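Local coordinates for protein alanine racemase (Enterococcus faecalis, PDB 3E5P) that is an enzyme of the alanine racemase family, with a parallel alpha/beta barrel that holds pyridoxal-5'-phosphate, and forms a two-chain assembly, at residues F63-L68 against I83-V88; E70-R75 against Y100-T105. The protein carries 1 engineered substitution. All coordinates share one frame; numbering follows the deposited sequence.

Contact 1 of 2, residues F63-L68 against I83-V88. With PLP (pyridoxal-5'-phosphate), chain J.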
loop_
_atom_site.group_PDB
_atom_site.type_symbol
_atom_site.label_atom_id
_atom_site.label_comp_id
_atom_site.label_asym_id
_atom_site.label_seq_id
_atom_site.Cartn_x
_atom_site.Cartn_y
_atom_site.Cartn_z
ATOM N N PHE C 63 10.668 -16.556 -15.540
ATOM C CA PHE C 63 10.125 -15.604 -14.585
ATOM C C PHE C 63 10.008 -16.165 -13.176
ATOM O O PHE C 63 9.758 -17.353 -12.991
ATOM C CB PHE C 63 8.756 -15.113 -15.042
ATOM C CG PHE C 63 8.780 -14.431 -16.368
ATOM C CD1 PHE C 63 8.615 -15.155 -17.539
ATOM C CD2 PHE C 63 9.008 -13.060 -16.450
ATOM C CE1 PHE C 63 8.678 -14.528 -18.779
ATOM C CE2 PHE C 63 9.075 -12.424 -17.685
ATOM C CZ PHE C 63 8.909 -13.164 -18.855
ATOM N N CYS C 64 10.194 -15.288 -12.188
ATOM C CA CYS C 64 10.109 -15.643 -10.776
ATOM C C CYS C 64 8.994 -14.860 -10.115
ATOM O O CYS C 64 9.027 -13.626 -10.061
ATOM C CB CYS C 64 11.411 -15.327 -10.065
ATOM S SG CYS C 64 12.722 -16.434 -10.502
ATOM N N VAL C 65 8.018 -15.593 -9.599
ATOM C CA VAL C 65 6.868 -14.993 -8.956
ATOM C C VAL C 65 6.790 -15.496 -7.519
ATOM O O VAL C 65 7.465 -16.465 -7.165
ATOM C CB VAL C 65 5.605 -15.372 -9.730
ATOM C CG1 VAL C 65 4.823 -16.450 -8.980
ATOM C CG2 VAL C 65 4.796 -14.149 -10.009
ATOM N N ALA C 66 5.960 -14.846 -6.702
ATOM C CA ALA C 66 5.814 -15.210 -5.298
ATOM C C ALA C 66 4.506 -15.925 -4.952
ATOM O O ALA C 66 4.427 -16.641 -3.956
ATOM C CB ALA C 66 5.950 -13.970 -4.445
ATOM N N LEU C 67 3.470 -15.724 -5.753
ATOM C CA LEU C 67 2.204 -16.381 -5.463
ATOM C C LEU C 67 1.684 -17.184 -6.641
ATOM O O LEU C 67 2.041 -16.919 -7.783
ATOM C CB LEU C 67 1.137 -15.351 -5.075
ATOM C CG LEU C 67 1.427 -14.309 -3.992
ATOM C CD1 LEU C 67 0.095 -13.750 -3.483
ATOM C CD2 LEU C 67 2.197 -14.936 -2.848
ATOM N N LEU C 68 0.834 -18.160 -6.348
ATOM C CA LEU C 68 0.202 -18.986 -7.374
ATOM C C LEU C 68 -0.590 -18.050 -8.275
ATOM O O LEU C 68 -0.508 -18.127 -9.499
ATOM C CB LEU C 68 -0.736 -20.003 -6.714
ATOM C CG LEU C 68 -1.787 -20.770 -7.520
ATOM C CD1 LEU C 68 -1.141 -21.612 -8.604
ATOM C CD2 LEU C 68 -2.569 -21.650 -6.557
ATOM N N ILE C 83 7.763 -20.394 -15.308
ATOM C CA ILE C 83 7.409 -19.476 -14.244
ATOM C C ILE C 83 7.661 -20.245 -12.965
ATOM O O ILE C 83 7.168 -21.360 -12.805
ATOM C CB ILE C 83 5.915 -19.083 -14.263
ATOM C CG1 ILE C 83 5.510 -18.560 -15.637
ATOM C CG2 ILE C 83 5.657 -18.014 -13.215
ATOM C CD1 ILE C 83 4.050 -18.200 -15.727
ATOM N N LEU C 84 8.430 -19.655 -12.060
ATOM C CA LEU C 84 8.725 -20.286 -10.792
ATOM C C LEU C 84 8.085 -19.534 -9.626
ATOM O O LEU C 84 8.334 -18.343 -9.420
ATOM C CB LEU C 84 10.228 -20.348 -10.583
ATOM C CG LEU C 84 10.662 -20.799 -9.188
ATOM C CD1 LEU C 84 10.204 -22.232 -8.937
ATOM C CD2 LEU C 84 12.178 -20.669 -9.071
ATOM N N ILE C 85 7.247 -20.234 -8.871
ATOM C CA ILE C 85 6.599 -19.654 -7.706
ATOM C C ILE C 85 7.641 -19.787 -6.604
ATOM O O ILE C 85 7.906 -20.887 -6.127
ATOM C CB ILE C 85 5.337 -20.448 -7.338
ATOM C CG1 ILE C 85 4.349 -20.389 -8.498
ATOM C CG2 ILE C 85 4.710 -19.892 -6.074
ATOM C CD1 ILE C 85 3.133 -21.241 -8.304
ATOM N N LEU C 86 8.233 -18.672 -6.198
ATOM C CA LEU C 86 9.282 -18.701 -5.187
ATOM C C LEU C 86 8.981 -19.237 -3.783
ATOM O O LEU C 86 9.905 -19.428 -2.998
ATOM C CB LEU C 86 9.919 -17.315 -5.089
ATOM C CG LEU C 86 10.683 -16.925 -6.359
ATOM C CD1 LEU C 86 11.289 -15.549 -6.195
ATOM C CD2 LEU C 86 11.776 -17.945 -6.635
ATOM N N SER C 87 7.720 -19.494 -3.450
ATOM C CA SER C 87 7.436 -20.024 -2.114
ATOM C C SER C 87 6.525 -21.260 -2.069
ATOM O O SER C 87 6.031 -21.736 -3.096
ATOM C CB SER C 87 6.860 -18.934 -1.206
ATOM O OG SER C 87 6.996 -19.315 0.160
ATOM N N VAL C 88 6.313 -21.772 -0.859
ATOM C CA VAL C 88 5.490 -22.961 -0.641
ATOM C C VAL C 88 4.039 -22.800 -1.085
ATOM O O VAL C 88 3.365 -21.832 -0.741
ATOM C CB VAL C 88 5.527 -23.378 0.835
ATOM C CG1 VAL C 88 4.513 -24.472 1.104
ATOM C CG2 VAL C 88 6.913 -23.861 1.180
HETATM N N1 PLP J . 15.141 -14.643 -5.059
HETATM C C2 PLP J . 14.185 -14.699 -4.123
HETATM C C2A PLP J . 14.049 -15.994 -3.430
HETATM C C3 PLP J . 13.372 -13.607 -3.847
HETATM O O3 PLP J . 12.775 -13.580 -2.654
HETATM C C4 PLP J . 13.487 -12.385 -4.525
HETATM C C4A PLP J . 12.205 -11.659 -4.955
HETATM O O4A PLP J . 11.176 -11.346 -4.356
HETATM C C5 PLP J . 14.543 -12.359 -5.455
HETATM C C6 PLP J . 15.308 -13.486 -5.720
HETATM C C5A PLP J . 15.112 -11.118 -6.044
HETATM O O4P PLP J . 16.140 -10.577 -5.297
HETATM P P PLP J . 16.417 -9.080 -5.544
HETATM O O1P PLP J . 17.177 -8.997 -6.734
HETATM O O2P PLP J . 17.314 -8.467 -4.621
HETATM O O3P PLP J . 15.154 -8.378 -5.634
#

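Contact 2 of 2, residues E70-R75 against Y100-T105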
loop_
_atom_site.group_PDB
_atom_site.type_symbol
_atom_site.label_atom_id
_atom_site.label_comp_id
_atom_site.label_asym_id
_atom_site.label_seq_id
_atom_site.Cartn_x
_atom_site.Cartn_y
_atom_site.Cartn_z
ATOM N N GLU C 70 -0.084 -14.989 -8.877
ATOM C CA GLU C 70 0.765 -14.117 -9.679
ATOM C C GLU C 70 1.320 -14.863 -10.880
ATOM O O GLU C 70 1.503 -14.281 -11.957
ATOM C CB GLU C 70 1.911 -13.551 -8.832
ATOM C CG GLU C 70 1.474 -12.497 -7.825
ATOM C CD GLU C 70 2.584 -12.109 -6.852
ATOM O OE1 GLU C 70 2.356 -11.207 -6.020
ATOM O OE2 GLU C 70 3.680 -12.709 -6.914
ATOM N N ALA C 71 1.593 -16.149 -10.685
ATOM C CA ALA C 71 2.117 -17.000 -11.746
ATOM C C ALA C 71 1.005 -17.207 -12.773
ATOM O O ALA C 71 1.269 -17.280 -13.978
ATOM C CB ALA C 71 2.569 -18.339 -11.176
ATOM N N ILE C 72 -0.235 -17.288 -12.287
ATOM C CA ILE C 72 -1.380 -17.477 -13.163
ATOM C C ILE C 72 -1.658 -16.215 -13.959
ATOM O O ILE C 72 -1.982 -16.281 -15.143
ATOM C CB ILE C 72 -2.648 -17.859 -12.369
ATOM C CG1 ILE C 72 -2.496 -19.268 -11.796
ATOM C CG2 ILE C 72 -3.868 -17.807 -13.275
ATOM C CD1 ILE C 72 -3.663 -19.708 -10.954
ATOM N N GLU C 73 -1.540 -15.060 -13.313
ATOM C CA GLU C 73 -1.779 -13.797 -14.011
ATOM C C GLU C 73 -0.883 -13.712 -15.253
ATOM O O GLU C 73 -1.325 -13.292 -16.314
ATOM C CB GLU C 73 -1.478 -12.607 -13.097
ATOM C CG GLU C 73 -1.884 -11.265 -13.687
ATOM C CD GLU C 73 -1.134 -10.094 -13.069
ATOM O OE1 GLU C 73 -1.567 -8.935 -13.259
ATOM O OE2 GLU C 73 -0.104 -10.333 -12.402
ATOM N N LEU C 74 0.377 -14.107 -15.117
ATOM C CA LEU C 74 1.296 -14.061 -16.243
ATOM C C LEU C 74 0.810 -14.962 -17.366
ATOM O O LEU C 74 0.798 -14.556 -18.526
ATOM C CB LEU C 74 2.698 -14.492 -15.813
ATOM C CG LEU C 74 3.409 -13.608 -14.784
ATOM C CD1 LEU C 74 4.793 -14.178 -14.492
ATOM C CD2 LEU C 74 3.517 -12.183 -15.309
ATOM N N ARG C 75 0.422 -16.189 -17.022
ATOM C CA ARG C 75 -0.075 -17.137 -18.015
ATOM C C ARG C 75 -1.224 -16.456 -18.750
ATOM O O ARG C 75 -1.234 -16.394 -19.982
ATOM C CB ARG C 75 -0.580 -18.426 -17.348
ATOM C CG ARG C 75 0.499 -19.365 -16.785
ATOM C CD ARG C 75 1.491 -19.804 -17.858
ATOM N NE ARG C 75 2.388 -20.851 -17.377
ATOM C CZ ARG C 75 3.654 -20.993 -17.769
ATOM N NH1 ARG C 75 4.177 -20.147 -18.646
ATOM N NH2 ARG C 75 4.396 -21.989 -17.298
ATOM N N TYR C 100 -1.497 -24.900 -15.307
ATOM C CA TYR C 100 -0.753 -23.829 -15.956
ATOM C C TYR C 100 0.715 -24.192 -16.146
ATOM O O TYR C 100 1.516 -23.337 -16.518
ATOM C CB TYR C 100 -0.857 -22.532 -15.149
ATOM C CG TYR C 100 -2.261 -21.978 -15.063
ATOM C CD1 TYR C 100 -3.133 -22.395 -14.056
ATOM C CD2 TYR C 100 -2.722 -21.050 -15.995
ATOM C CE1 TYR C 100 -4.438 -21.900 -13.976
ATOM C CE2 TYR C 100 -4.018 -20.549 -15.928
ATOM C CZ TYR C 100 -4.874 -20.978 -14.914
ATOM O OH TYR C 100 -6.160 -20.476 -14.832
ATOM N N ASP C 101 1.054 -25.461 -15.907
ATOM C CA ASP C 101 2.430 -25.949 -16.028
ATOM C C ASP C 101 3.384 -24.943 -15.391
ATOM O O ASP C 101 4.238 -24.365 -16.065
ATOM C CB ASP C 101 2.814 -26.160 -17.501
ATOM C CG ASP C 101 4.198 -26.801 -17.664
ATOM O OD1 ASP C 101 4.628 -27.040 -18.820
ATOM O OD2 ASP C 101 4.862 -27.072 -16.633
ATOM N N LEU C 102 3.219 -24.739 -14.090
ATOM C CA LEU C 102 4.035 -23.810 -13.324
ATOM C C LEU C 102 5.063 -24.595 -12.548
ATOM O O LEU C 102 4.828 -25.744 -12.202
ATOM C CB LEU C 102 3.160 -23.059 -12.331
ATOM C CG LEU C 102 1.917 -22.413 -12.916
ATOM C CD1 LEU C 102 1.100 -21.782 -11.807
ATOM C CD2 LEU C 102 2.339 -21.394 -13.935
ATOM N N SER C 103 6.195 -23.970 -12.258
ATOM C CA SER C 103 7.250 -24.629 -11.497
ATOM C C SER C 103 7.191 -24.162 -10.038
ATOM O O SER C 103 7.230 -22.959 -9.775
ATOM C CB SER C 103 8.616 -24.274 -12.082
ATOM O OG SER C 103 8.646 -24.454 -13.480
ATOM N N VAL C 104 7.106 -25.103 -9.096
ATOM C CA VAL C 104 7.050 -24.751 -7.669
ATOM C C VAL C 104 8.304 -25.119 -6.896
ATOM O O VAL C 104 9.045 -26.037 -7.280
ATOM C CB VAL C 104 5.881 -25.438 -6.931
ATOM C CG1 VAL C 104 4.574 -24.904 -7.432
ATOM C CG2 VAL C 104 5.964 -26.942 -7.108
ATOM N N THR C 105 8.539 -24.404 -5.800
ATOM C CA THR C 105 9.696 -24.699 -4.983
ATOM C C THR C 105 9.206 -25.645 -3.898
ATOM O O THR C 105 8.066 -25.545 -3.445
ATOM C CB THR C 105 10.318 -23.421 -4.352
ATOM O OG1 THR C 105 9.723 -23.155 -3.082
ATOM C CG2 THR C 105 10.083 -22.233 -5.239
#

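Contact 1 of 2, residues F63-L68 against I83-V88
The carbonyl oxygen of Leu84 takes the backbone N-H of Val65 in a nearly straight bond of 2.8 Å (168° at the hydrogen), and the CA-H of Cys64 reaches the same oxygen more weakly. One step back along the strands, Leu84 N gives its hydrogen to Phe63 O, also at 2.8 Å. These bonds zip strands 62-65 and 83-85 together as parallel neighbours, their directions differing by 24°. A third bond, Leu86 N to Val65 O, flanks Ile85, although the modelled 2.5 Å is short and its exact length doubtful.

On the face carrying Val65 and Ile85, the two side chains lie alongside each other, with Val65 CG1 4.0 Å from Ile85 CG1. Ile85 then reaches on toward the helix: CG1 stands anti to its carbonyl carbon and the chain is stretched, which carries CD1 to 3.8 Å from Leu68 CA, at the start of helix 68-77. Its other branch, CG2, meets the backbone at Ala66 and Leu67. Helices 68-77 and 94-99 cover this face, through residues such as Ala71 and Leu97.

Cys64 and Leu84 share the other face, and Leu86 brings a branch to it. Leu86 CD1 is 3.9 Å from Cys64 CB and 3.7 Å from C2 of PLP, with C3 equally near. The polar anchors of the cofactor lie elsewhere, among them Tyr44, Ser207 and Arg222.

The chemistry is thus divided. Backbone bonds satisfy buried peptide groups and fix the register of a beta-alpha-beta unit, aliphatic branches pack one face against helices 68-77 and 94-99, and on the other the Leu86 CD1 methyl offers the pyridine ring an apolar contact.

Contact 2 of 2, residues E70-R75 against Y100-T105
Arg75 carries the hydrogen bonds, reaching with the edge of its guanidinium for two successive carbonyls. NE bonds to Tyr100 O at 2.8 Å, the donor lying in the carbonyl plane, while NH2 bonds to Asp101 O at 2.7 Å, approaching from above the plane of that carbonyl; a weak third bond joins NH2 to Tyr100 O. With a bend at chi2 (-58°), the Arg75 chain slides past Tyr100 in the opposite direction and brings NE to its carbonyl. NH1 binds Val79 O and Asp81 O, so all three nitrogens are engaged, and the Asp101 carboxylate turns instead to a salt bridge with Arg128.

The Tyr100 ring is held by aliphatic groups. Ile72 crosses it at about a right angle, its CG1 making a CH-pi contact 4.0 Å from the ring centroid, and CG2 lies over the same ring near CZ. Arg75 CB comes within 3.6 Å of Tyr100 CD2.

Purely apolar packing follows deeper in, where Leu102 CD1 meets Ala71 CB at 3.8 Å.

Asp101, with positive phi, is the C-prime residue of a Schellman motif ending helix 94-99. By gripping the carbonyls of that turn, Arg75 ties one outer helix of the alpha/beta barrel to the turn that leads from the next helix into strand 103-106.

Overall arrangement
Contact 1 and contact 2 interlock in the barrel, their centres about 7 Å apart. Strand 83-85 joins them directly: Ile83 O lies 2.8 Å from Ser103 N and Ile85 N 2.9 Å from Ser103 O, both probable hydrogen bonds. Glu70, at the start of 70-75, ties back to contact 1 by accepting the N-H groups of Ala66 and Leu67. The cofactor touches contact 1 through Leu86, whose side chain is also about 9 Å from the bound propanoic acid; contact 2 is more remote, with the Ala71 side chain about 13 Å from PLP. The second subunit reaches both: Gln316 of that subunit hydrogen-bonds Ser87 OG, and its Arg365 forms a salt bridge with Glu70.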